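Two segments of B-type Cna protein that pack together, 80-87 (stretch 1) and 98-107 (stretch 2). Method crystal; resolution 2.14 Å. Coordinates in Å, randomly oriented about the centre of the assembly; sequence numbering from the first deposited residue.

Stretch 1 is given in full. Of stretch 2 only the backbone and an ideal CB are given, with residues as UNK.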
ATOM      1  N   ARG A  80       4.983   6.158   2.593  1.00 35.02           N
ATOM      2  CA  ARG A  80       4.706   7.569   2.815  1.00 35.55           C
ATOM      3  C   ARG A  80       5.412   8.491   1.830  1.00 34.69           C
ATOM      4  O   ARG A  80       4.855   9.520   1.468  1.00 35.16           O
ATOM      5  CB  ARG A  80       5.039   7.950   4.257  1.00 36.48           C
ATOM      6  CG  ARG A  80       4.007   7.435   5.249  1.00 37.63           C
ATOM      7  CD  ARG A  80       4.167   8.066   6.616  1.00 38.73           C
ATOM      8  NE  ARG A  80       5.413   7.657   7.264  1.00 38.81           N
ATOM      9  CZ  ARG A  80       5.600   6.550   7.985  1.00 39.28           C
ATOM     10  NH1 ARG A  80       4.613   5.667   8.203  1.00 39.58           N
ATOM     11  NH2 ARG A  80       6.813   6.336   8.512  1.00 39.18           N
ATOM     12  N   MET A  81       6.610   8.124   1.380  1.00 33.87           N
ATOM     13  CA  MET A  81       7.302   8.912   0.362  1.00 34.06           C
ATOM     14  C   MET A  81       6.422   9.039  -0.884  1.00 34.53           C
ATOM     15  O   MET A  81       6.277  10.138  -1.420  1.00 34.82           O
ATOM     16  CB  MET A  81       8.654   8.293  -0.008  1.00 33.21           C
ATOM     17  CG  MET A  81       9.416   9.033  -1.109  1.00 32.83           C
ATOM     18  SD  MET A  81      10.779   8.050  -1.772  1.00 33.05           S
ATOM     19  CE  MET A  81       9.904   6.908  -2.874  1.00 32.85           C
ATOM     20  N   PHE A  82       5.855   7.920  -1.339  1.00 34.16           N
ATOM     21  CA  PHE A  82       4.941   7.940  -2.470  1.00 34.82           C
ATOM     22  C   PHE A  82       3.680   8.753  -2.177  1.00 35.73           C
ATOM     23  O   PHE A  82       3.337   9.619  -2.943  1.00 36.98           O
ATOM     24  CB  PHE A  82       4.569   6.524  -2.917  1.00 34.75           C
ATOM     25  CG  PHE A  82       5.652   5.828  -3.693  1.00 34.47           C
ATOM     26  CD1 PHE A  82       5.834   6.093  -5.049  1.00 35.02           C
ATOM     27  CD2 PHE A  82       6.471   4.894  -3.086  1.00 33.83           C
ATOM     28  CE1 PHE A  82       6.826   5.436  -5.780  1.00 34.44           C
ATOM     29  CE2 PHE A  82       7.469   4.247  -3.800  1.00 33.80           C
ATOM     30  CZ  PHE A  82       7.642   4.519  -5.147  1.00 33.92           C
ATOM     31  N   LYS A  83       3.016   8.481  -1.062  1.00 35.87           N
ATOM     32  CA  LYS A  83       1.751   9.165  -0.699  1.00 36.85           C
ATOM     33  C   LYS A  83       1.915  10.674  -0.503  1.00 37.29           C
ATOM     34  O   LYS A  83       1.035  11.442  -0.877  1.00 37.75           O
ATOM     35  CB  LYS A  83       1.148   8.546   0.558  1.00 37.75           C
ATOM     36  CG  LYS A  83      -0.288   8.949   0.819  1.00 39.74           C
ATOM     37  CD  LYS A  83      -0.794   8.535   2.190  1.00 40.61           C
ATOM     38  CE  LYS A  83      -2.133   9.229   2.458  1.00 42.45           C
ATOM     39  NZ  LYS A  83      -2.906   8.543   3.523  1.00 43.99           N
ATOM     40  N   GLY A  84       3.042  11.079   0.088  1.00 36.46           N
ATOM     41  CA  GLY A  84       3.330  12.491   0.374  1.00 37.09           C
ATOM     42  C   GLY A  84       4.251  13.197  -0.605  1.00 36.38           C
ATOM     43  O   GLY A  84       4.555  14.360  -0.419  1.00 36.75           O
ATOM     44  N   GLY A  85       4.677  12.492  -1.647  1.00 35.80           N
ATOM     45  CA  GLY A  85       5.588  13.022  -2.662  1.00 35.49           C
ATOM     46  C   GLY A  85       4.945  13.040  -4.054  1.00 36.08           C
ATOM     47  O   GLY A  85       3.726  12.866  -4.207  1.00 36.09           O
ATOM     48  N   PHE A  86       5.780  13.262  -5.062  1.00 36.24           N
ATOM     49  CA  PHE A  86       5.304  13.464  -6.426  1.00 36.79           C
ATOM     50  C   PHE A  86       5.108  12.077  -7.071  1.00 36.60           C
ATOM     51  O   PHE A  86       5.921  11.184  -6.781  1.00 35.22           O
ATOM     52  CB  PHE A  86       6.303  14.328  -7.201  1.00 36.72           C
ATOM     53  CG  PHE A  86       5.982  14.490  -8.662  1.00 37.41           C
ATOM     54  CD1 PHE A  86       6.469  13.576  -9.591  1.00 36.98           C
ATOM     55  CD2 PHE A  86       5.215  15.553  -9.108  1.00 38.86           C
ATOM     56  CE1 PHE A  86       6.171  13.712 -10.950  1.00 38.06           C
ATOM     57  CE2 PHE A  86       4.906  15.687 -10.465  1.00 40.06           C
ATOM     58  CZ  PHE A  86       5.395  14.776 -11.391  1.00 39.16           C
ATOM     59  N   PRO A  87       4.061  11.863  -7.898  1.00 36.70           N
ATOM     60  CA  PRO A  87       3.023  12.847  -8.266  1.00 38.37           C
ATOM     61  C   PRO A  87       1.729  12.799  -7.462  1.00 39.74           C
ATOM     62  O   PRO A  87       0.743  13.419  -7.862  1.00 41.08           O
ATOM     63  CB  PRO A  87       2.712  12.451  -9.710  1.00 39.01           C
ATOM     64  CG  PRO A  87       2.789  10.951  -9.657  1.00 38.03           C
ATOM     65  CD  PRO A  87       3.947  10.648  -8.723  1.00 36.94           C
ATOM     66  N   UNK A  98       7.988  23.440 -10.230  1.00 42.95           N
ATOM     67  CA  UNK A  98       7.524  22.675 -11.405  1.00 43.13           C
ATOM     68  C   UNK A  98       7.614  21.169 -11.109  1.00 41.48           C
ATOM     69  O   UNK A  98       8.162  20.777 -10.078  1.00 40.03           O
ATOM     70  CB  UNK A  98       8.351  23.026 -12.644  1.00 43.13           C
ATOM     71  N   UNK A  99       7.101  20.347 -12.015  1.00 41.63           N
ATOM     72  CA  UNK A  99       7.073  18.882 -11.840  1.00 40.77           C
ATOM     73  C   UNK A  99       8.437  18.183 -11.824  1.00 38.97           C
ATOM     74  O   UNK A  99       8.564  17.118 -11.211  1.00 37.03           O
ATOM     75  CB  UNK A  99       6.234  18.268 -12.962  1.00 40.77           C
ATOM     76  N   UNK A 100       9.437  18.762 -12.494  1.00 38.80           N
ATOM     77  CA  UNK A 100      10.798  18.198 -12.483  1.00 37.25           C
ATOM     78  C   UNK A 100      11.414  18.366 -11.105  1.00 35.84           C
ATOM     79  O   UNK A 100      12.005  17.432 -10.590  1.00 34.10           O
ATOM     80  CB  UNK A 100      11.679  18.866 -13.541  1.00 37.25           C
ATOM     81  N   UNK A 101      11.264  19.559 -10.532  1.00 36.56           N
ATOM     82  CA  UNK A 101      11.719  19.835  -9.164  1.00 36.32           C
ATOM     83  C   UNK A 101      11.002  18.953  -8.136  1.00 35.79           C
ATOM     84  O   UNK A 101      11.635  18.451  -7.213  1.00 34.77           O
ATOM     85  CB  UNK A 101      11.497  21.310  -8.825  1.00 36.32           C
ATOM     86  N   UNK A 102       9.688  18.788  -8.298  1.00 36.19           N
ATOM     87  CA  UNK A 102       8.893  17.950  -7.380  1.00 35.96           C
ATOM     88  C   UNK A 102       9.327  16.486  -7.463  1.00 34.24           C
ATOM     89  O   UNK A 102       9.565  15.845  -6.447  1.00 33.86           O
ATOM     90  CB  UNK A 102       7.402  18.070  -7.700  1.00 35.96           C
ATOM     91  N   UNK A 103       9.447  15.973  -8.680  1.00 34.16           N
ATOM     92  CA  UNK A 103       9.948  14.620  -8.888  1.00 33.62           C
ATOM     93  C   UNK A 103      11.355  14.417  -8.300  1.00 33.77           C
ATOM     94  O   UNK A 103      11.594  13.430  -7.601  1.00 33.99           O
ATOM     95  CB  UNK A 103       9.960  14.301 -10.384  1.00 33.62           C
ATOM     96  N   UNK A 104      12.279  15.339  -8.572  1.00 33.98           N
ATOM     97  CA  UNK A 104      13.657  15.192  -8.081  1.00 33.49           C
ATOM     98  C   UNK A 104      13.728  15.230  -6.560  1.00 33.79           C
ATOM     99  O   UNK A 104      14.482  14.461  -5.940  1.00 33.13           O
ATOM    100  CB  UNK A 104      14.546  16.293  -8.663  1.00 33.49           C
ATOM    101  N   UNK A 105      12.965  16.141  -5.958  1.00 34.96           N
ATOM    102  CA  UNK A 105      12.818  16.207  -4.494  1.00 34.59           C
ATOM    103  C   UNK A 105      12.406  14.870  -3.927  1.00 33.46           C
ATOM    104  O   UNK A 105      12.939  14.444  -2.915  1.00 33.24           O
ATOM    105  CB  UNK A 105      11.793  17.272  -4.099  1.00 34.59           C
ATOM    106  N   UNK A 106      11.478  14.201  -4.598  1.00 32.91           N
ATOM    107  CA  UNK A 106      11.023  12.897  -4.154  1.00 32.18           C
ATOM    108  C   UNK A 106      12.137  11.850  -4.338  1.00 31.29           C
ATOM    109  O   UNK A 106      12.356  11.032  -3.455  1.00 31.81           O
ATOM    110  CB  UNK A 106       9.763  12.487  -4.919  1.00 32.18           C
ATOM    111  N   UNK A 107      12.838  11.889  -5.463  1.00 30.73           N
ATOM    112  CA  UNK A 107      13.969  10.979  -5.707  1.00 30.92           C
ATOM    113  C   UNK A 107      15.089  11.184  -4.665  1.00 30.74           C
ATOM    114  O   UNK A 107      15.763  10.234  -4.271  1.00 30.04           O
ATOM    115  CB  UNK A 107      14.521  11.194  -7.118  1.00 30.92           C
TER

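Position 98 lies just before the helix, and its CB has nothing of stretch 1 within reach. The first turn leaves free backbone NH groups, so a capping side chain suits: Ser, Thr, Asp or Asn. The residue is Asn98. Its OD1 accepts from the backbone N of 101 at 2.9 Å, and more weakly from the backbone N of 100, also at 2.9 Å.

Position 99 opens the helix. Its CB points sideways, and the ideal CB is 3.8 Å from Phe86 CE2. The outer part of the ring is beside it, with space beyond. A small or medium side chain would fit, and an acidic one is common in the first turn of a helix. The residue is Asp99, with chi1 in m. Its CG lies 3.7 Å from Phe86 CE2, while its backbone O sits over one face of the ring.

At position 100 the CB points away from stretch 1. Many residues would do here. It is Thr100, which makes no contact with stretch 1.

Position 101 is out of reach of stretch 1. An acidic residue again suits the helix start. It is Glu101, whose carboxylate is hydrogen-bonded outside the two stretches.

At position 102 the CB points toward stretch 1, and the ideal CB is already 3.6 Å from Phe86 CD2. There is little depth before the ring, which favours a small side chain such as Ala or Ser. The residue is Ala102. Its CB makes an apolar contact with Phe86 CD2 at 3.7 Å.

Position 103 pairs with Phe86 in the backbone register, with the CA atoms 5.4 Å apart. Its CB points sideways, and the ideal CB is 3.7 Å from Phe86 CD1. The CB lies against the ring and the rest can turn aside, so a large side chain is possible. The residue is Trp103. Its CB packs 3.6 Å from Phe86 CD1, and with chi1 in t the indole leads away from stretch 1.

At positions 104 and 105 the CB points away and sideways, respectively, with nothing of stretch 1 near. Many helix-compatible residues would suit. They are Tyr104 and Ala105.

Position 106 points toward stretch 1. Its ideal CB is 4.1 Å from Phe86 N and 5.2 Å from Met81 CG. The backbone NH of Phe86 offers a donor, and Met81 offers an apolar surface. Ser could accept the bond, but Thr can also fill the space. The residue is Thr106, with chi1 in m. Phe86 N donates to Thr106 OG1 at 3.0 Å, nearly straight at 169°. The hydroxyl in turn donates from OG1 to Ala102 O at 2.9 Å. The methyl CG2 packs 3.8 Å from Met81 CG. An ideal CB on Gly85 would clash with Thr106 CG2 at 2.8 Å and also with Met81 O at 2.5 Å.

At position 107 the CB points away, and the choice is open. It is Gln107, whose amide is hydrogen-bonded elsewhere in the structure.

Stretch 2 (98-107) NDTEAWYATQ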
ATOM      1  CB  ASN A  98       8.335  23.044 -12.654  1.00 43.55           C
ATOM      2  CG  ASN A  98       9.813  22.700 -12.526  1.00 42.65           C
ATOM      3  OD1 ASN A  98      10.187  21.549 -12.310  1.00 42.02           O
ATOM      4  ND2 ASN A  98      10.663  23.693 -12.661  1.00 43.21           N
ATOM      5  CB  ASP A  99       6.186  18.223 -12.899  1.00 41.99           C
ATOM      6  CG  ASP A  99       4.706  18.558 -12.713  1.00 44.07           C
ATOM      7  OD1 ASP A  99       4.345  19.191 -11.689  1.00 45.40           O
ATOM      8  OD2 ASP A  99       3.884  18.212 -13.583  1.00 46.06           O
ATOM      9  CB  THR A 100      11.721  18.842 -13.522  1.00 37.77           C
ATOM     10  OG1 THR A 100      11.149  18.711 -14.808  1.00 38.44           O
ATOM     11  CG2 THR A 100      13.077  18.137 -13.548  1.00 36.87           C
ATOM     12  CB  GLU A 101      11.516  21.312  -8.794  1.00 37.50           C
ATOM     13  CG  GLU A 101      12.465  22.274  -9.497  1.00 38.52           C
ATOM     14  CD  GLU A 101      12.128  23.742  -9.317  1.00 40.07           C
ATOM     15  OE1 GLU A 101      11.380  24.100  -8.365  1.00 40.57           O
ATOM     16  OE2 GLU A 101      12.631  24.549 -10.128  1.00 41.21           O
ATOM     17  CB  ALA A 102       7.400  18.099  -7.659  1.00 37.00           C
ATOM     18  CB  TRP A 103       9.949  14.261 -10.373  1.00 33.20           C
ATOM     19  CG  TRP A 103      10.878  13.123 -10.703  1.00 31.78           C
ATOM     20  CD1 TRP A 103      10.745  11.813 -10.352  1.00 31.04           C
ATOM     21  CD2 TRP A 103      12.093  13.220 -11.429  1.00 31.61           C
ATOM     22  NE1 TRP A 103      11.806  11.086 -10.821  1.00 30.84           N
ATOM     23  CE2 TRP A 103      12.654  11.925 -11.487  1.00 30.90           C
ATOM     24  CE3 TRP A 103      12.783  14.287 -12.023  1.00 32.67           C
ATOM     25  CZ2 TRP A 103      13.868  11.654 -12.133  1.00 31.39           C
ATOM     26  CZ3 TRP A 103      13.987  14.026 -12.662  1.00 32.47           C
ATOM     27  CH2 TRP A 103      14.515  12.716 -12.718  1.00 32.02           C
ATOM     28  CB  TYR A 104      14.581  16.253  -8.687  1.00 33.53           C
ATOM     29  CG  TYR A 104      16.037  16.022  -8.376  1.00 33.02           C
ATOM     30  CD1 TYR A 104      16.803  15.142  -9.138  1.00 33.09           C
ATOM     31  CD2 TYR A 104      16.650  16.687  -7.328  1.00 33.04           C
ATOM     32  CE1 TYR A 104      18.151  14.926  -8.854  1.00 32.77           C
ATOM     33  CE2 TYR A 104      17.996  16.483  -7.041  1.00 32.82           C
ATOM     34  CZ  TYR A 104      18.732  15.603  -7.808  1.00 32.47           C
ATOM     35  OH  TYR A 104      20.053  15.409  -7.533  1.00 31.90           O
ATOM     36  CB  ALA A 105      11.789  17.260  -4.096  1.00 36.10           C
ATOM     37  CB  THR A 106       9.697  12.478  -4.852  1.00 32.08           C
ATOM     38  OG1 THR A 106       8.775  13.572  -4.846  1.00 32.81           O
ATOM     39  CG2 THR A 106       9.062  11.334  -4.143  1.00 31.49           C
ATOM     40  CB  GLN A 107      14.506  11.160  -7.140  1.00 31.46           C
ATOM     41  CG  GLN A 107      15.763  10.365  -7.505  1.00 31.52           C
ATOM     42  CD  GLN A 107      15.575   8.868  -7.329  1.00 31.66           C
ATOM     43  OE1 GLN A 107      14.911   8.227  -8.125  1.00 31.48           O
ATOM     44  NE2 GLN A 107      16.162   8.313  -6.280  1.00 31.19           N
TER
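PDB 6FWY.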